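Local coordinates for Pap fimbrial major pilin protein (Escherichia coli, PDB 2UY6) that polymerizes into the thick right-handed helical rod of the P pilus, which enables the bacterium to colonize the epithelium of specific host organs, at residues C22-K27 and L54-V59. The protein carries 2 engineered substitutions. Sequence-based numbering, arbitrary orientation.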
ATOM      1  N   CYS B  22       2.162  -3.162   5.146  1.00 28.99           N
ATOM      2  CA  CYS B  22       2.843  -2.807   6.380  1.00 29.81           C
ATOM      3  C   CYS B  22       4.370  -2.910   6.328  1.00 28.69           C
ATOM      4  O   CYS B  22       4.940  -3.715   5.591  1.00 26.77           O
ATOM      5  CB  CYS B  22       2.313  -3.653   7.540  1.00 31.17           C
ATOM      6  SG  CYS B  22       0.619  -3.223   8.048  1.00 41.75           S
ATOM      7  N   SER B  23       5.015  -2.060   7.118  1.00 27.17           N
ATOM      8  CA  SER B  23       6.462  -2.031   7.240  1.00 28.25           C
ATOM      9  C   SER B  23       6.723  -2.368   8.712  1.00 28.17           C
ATOM     10  O   SER B  23       5.925  -1.992   9.575  1.00 28.88           O
ATOM     11  CB  SER B  23       6.980  -0.630   6.912  1.00 27.13           C
ATOM     12  OG  SER B  23       8.393  -0.576   6.970  1.00 27.81           O
ATOM     13  N   ILE B  24       7.800  -3.087   9.021  1.00 28.00           N
ATOM     14  CA  ILE B  24       8.061  -3.403  10.432  1.00 27.79           C
ATOM     15  C   ILE B  24       9.388  -2.856  10.958  1.00 28.01           C
ATOM     16  O   ILE B  24      10.297  -2.520  10.193  1.00 28.01           O
ATOM     17  CB  ILE B  24       8.021  -4.945  10.730  1.00 25.64           C
ATOM     18  CG1 ILE B  24       9.399  -5.577  10.537  1.00 26.27           C
ATOM     19  CG2 ILE B  24       7.009  -5.634   9.843  1.00 23.07           C
ATOM     20  CD1 ILE B  24       9.919  -5.535   9.148  1.00 29.29           C
ATOM     21  N   SER B  25       9.479  -2.746  12.278  1.00 28.89           N
ATOM     22  CA  SER B  25      10.698  -2.283  12.926  1.00 28.44           C
ATOM     23  C   SER B  25      10.695  -2.697  14.394  1.00 27.95           C
ATOM     24  O   SER B  25       9.658  -3.064  14.945  1.00 26.56           O
ATOM     25  CB  SER B  25      10.834  -0.765  12.799  1.00 27.47           C
ATOM     26  OG  SER B  25       9.729  -0.115  13.379  1.00 29.46           O
ATOM     27  N   GLN B  26      11.860  -2.632  15.026  1.00 28.25           N
ATOM     28  CA  GLN B  26      11.981  -3.028  16.417  1.00 29.16           C
ATOM     29  C   GLN B  26      12.821  -2.034  17.207  1.00 31.49           C
ATOM     30  O   GLN B  26      13.316  -1.049  16.650  1.00 32.82           O
ATOM     31  CB  GLN B  26      12.608  -4.422  16.495  1.00 27.65           C
ATOM     32  CG  GLN B  26      11.798  -5.474  15.775  1.00 28.49           C
ATOM     33  CD  GLN B  26      12.374  -6.862  15.915  1.00 31.95           C
ATOM     34  OE1 GLN B  26      13.368  -7.203  15.281  1.00 33.33           O
ATOM     35  NE2 GLN B  26      11.752  -7.674  16.763  1.00 34.49           N
ATOM     36  N   LYS B  27      12.973  -2.286  18.507  1.00 31.62           N
ATOM     37  CA  LYS B  27      13.770  -1.408  19.353  1.00 30.96           C
ATOM     38  C   LYS B  27      15.210  -1.404  18.832  1.00 30.35           C
ATOM     39  O   LYS B  27      15.923  -0.403  18.951  1.00 30.34           O
ATOM     40  CB  LYS B  27      13.724  -1.884  20.807  1.00 31.11           C
ATOM     41  N   LEU B  54       9.670 -10.097  22.077  1.00 29.76           N
ATOM     42  CA  LEU B  54       9.945  -9.975  20.664  1.00 29.06           C
ATOM     43  C   LEU B  54       8.792  -9.106  20.153  1.00 30.73           C
ATOM     44  O   LEU B  54       7.721  -9.618  19.831  1.00 32.06           O
ATOM     45  CB  LEU B  54       9.924 -11.347  20.000  1.00 26.88           C
ATOM     46  CG  LEU B  54      10.715 -11.471  18.696  1.00 28.27           C
ATOM     47  CD1 LEU B  54      10.543 -12.864  18.125  1.00 29.33           C
ATOM     48  CD2 LEU B  54      10.236 -10.458  17.705  1.00 27.96           C
ATOM     49  N   ASP B  55       8.994  -7.791  20.119  1.00 30.43           N
ATOM     50  CA  ASP B  55       7.950  -6.884  19.653  1.00 30.83           C
ATOM     51  C   ASP B  55       8.195  -6.363  18.240  1.00 31.06           C
ATOM     52  O   ASP B  55       9.289  -5.910  17.903  1.00 31.03           O
ATOM     53  CB  ASP B  55       7.793  -5.715  20.622  1.00 31.50           C
ATOM     54  CG  ASP B  55       7.306  -6.159  21.984  1.00 33.44           C
ATOM     55  OD1 ASP B  55       6.364  -6.977  22.051  1.00 36.93           O
ATOM     56  OD2 ASP B  55       7.855  -5.690  22.996  1.00 37.32           O
ATOM     57  N   ILE B  56       7.159  -6.446  17.416  1.00 30.64           N
ATOM     58  CA  ILE B  56       7.238  -6.005  16.033  1.00 30.82           C
ATOM     59  C   ILE B  56       6.273  -4.852  15.806  1.00 31.00           C
ATOM     60  O   ILE B  56       5.059  -5.023  15.912  1.00 30.18           O
ATOM     61  CB  ILE B  56       6.876  -7.154  15.063  1.00 30.22           C
ATOM     62  CG1 ILE B  56       7.804  -8.344  15.299  1.00 30.81           C
ATOM     63  CG2 ILE B  56       7.011  -6.688  13.626  1.00 29.55           C
ATOM     64  CD1 ILE B  56       7.415  -9.581  14.510  1.00 31.31           C
ATOM     65  N   GLU B  57       6.814  -3.675  15.507  1.00 31.47           N
ATOM     66  CA  GLU B  57       5.983  -2.507  15.263  1.00 33.29           C
ATOM     67  C   GLU B  57       5.570  -2.406  13.794  1.00 31.04           C
ATOM     68  O   GLU B  57       6.416  -2.380  12.899  1.00 28.89           O
ATOM     69  CB  GLU B  57       6.715  -1.228  15.702  1.00 36.49           C
ATOM     70  CG  GLU B  57       6.059   0.063  15.194  1.00 42.26           C
ATOM     71  CD  GLU B  57       6.470   1.315  15.968  1.00 45.06           C
ATOM     72  OE1 GLU B  57       7.673   1.480  16.276  1.00 46.43           O
ATOM     73  OE2 GLU B  57       5.581   2.145  16.257  1.00 46.04           O
ATOM     74  N   LEU B  58       4.258  -2.376  13.566  1.00 30.83           N
ATOM     75  CA  LEU B  58       3.688  -2.255  12.225  1.00 32.77           C
ATOM     76  C   LEU B  58       3.540  -0.774  11.906  1.00 33.94           C
ATOM     77  O   LEU B  58       2.776  -0.074  12.565  1.00 35.66           O
ATOM     78  CB  LEU B  58       2.314  -2.931  12.164  1.00 28.98           C
ATOM     79  CG  LEU B  58       2.348  -4.421  12.517  1.00 29.83           C
ATOM     80  CD1 LEU B  58       0.945  -5.023  12.531  1.00 28.34           C
ATOM     81  CD2 LEU B  58       3.218  -5.129  11.512  1.00 27.27           C
ATOM     82  N   VAL B  59       4.276  -0.292  10.908  1.00 35.47           N
ATOM     83  CA  VAL B  59       4.206   1.120  10.532  1.00 36.85           C
ATOM     84  C   VAL B  59       3.864   1.356   9.060  1.00 36.72           C
ATOM     85  O   VAL B  59       3.810   0.424   8.255  1.00 36.28           O
ATOM     86  CB  VAL B  59       5.536   1.838  10.845  1.00 38.05           C
ATOM     87  CG1 VAL B  59       5.834   1.737  12.324  1.00 38.06           C
ATOM     88  CG2 VAL B  59       6.676   1.226  10.033  1.00 38.39           C
TER
HETATM   89  O   HOH W   1      11.020  -4.134  19.385  1.00 36.09           O
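Strand 23-25 runs antiparallel to strand 52-59, held by two pairs of backbone hydrogen bonds. V59 N points almost straight (178°) at S23 O, 2.7 Å away, and S23 N returns the bond to V59 O; S25 and E57 exchange the second pair, with S25 N meeting a lone pair of E57 O. Between them, I24 faces L58 in a non-hydrogen-bonded pair, and I24 CA lies 3.1 Å from E57 O in a CA-H...O contact. On the face of I24, I56 and L58, the isoleucines lie side by side, I24 CB 3.5 Å from I56 CG2; I24 has CG1 in the crowded position between N and C (chi1 89°), which leaves CG2 beside the backbone N, near L58 CD2. On the opposite face, V59 CG2 sits against S23 CB, whereas S23 OG, anti to its own N, bonds to an acidic side chain of another protein's chain. E57 extends past S25 OG, and its OE2 is held by N129. Beyond the strand end, Q26 carries the pairing on with its side chain: NE2 drops 3.2 Å onto D55 O from above the carbonyl plane; Q26 NE2 is also 3.3 Å from L54 CD2. A water accepting from K27 N donates to D55 O, so this carbonyl receives two bonds. The disulfide C22–C61 joins the residue before strand 23-25 to one just past strand 52-59. Within this chain strand 23-25 is outermost of five; beyond it, I24 makes backbone hydrogen bonds to another protein's chain, consistent with donor-strand complementation of the incomplete immunoglobulin-like fold of chaperone-usher pilins.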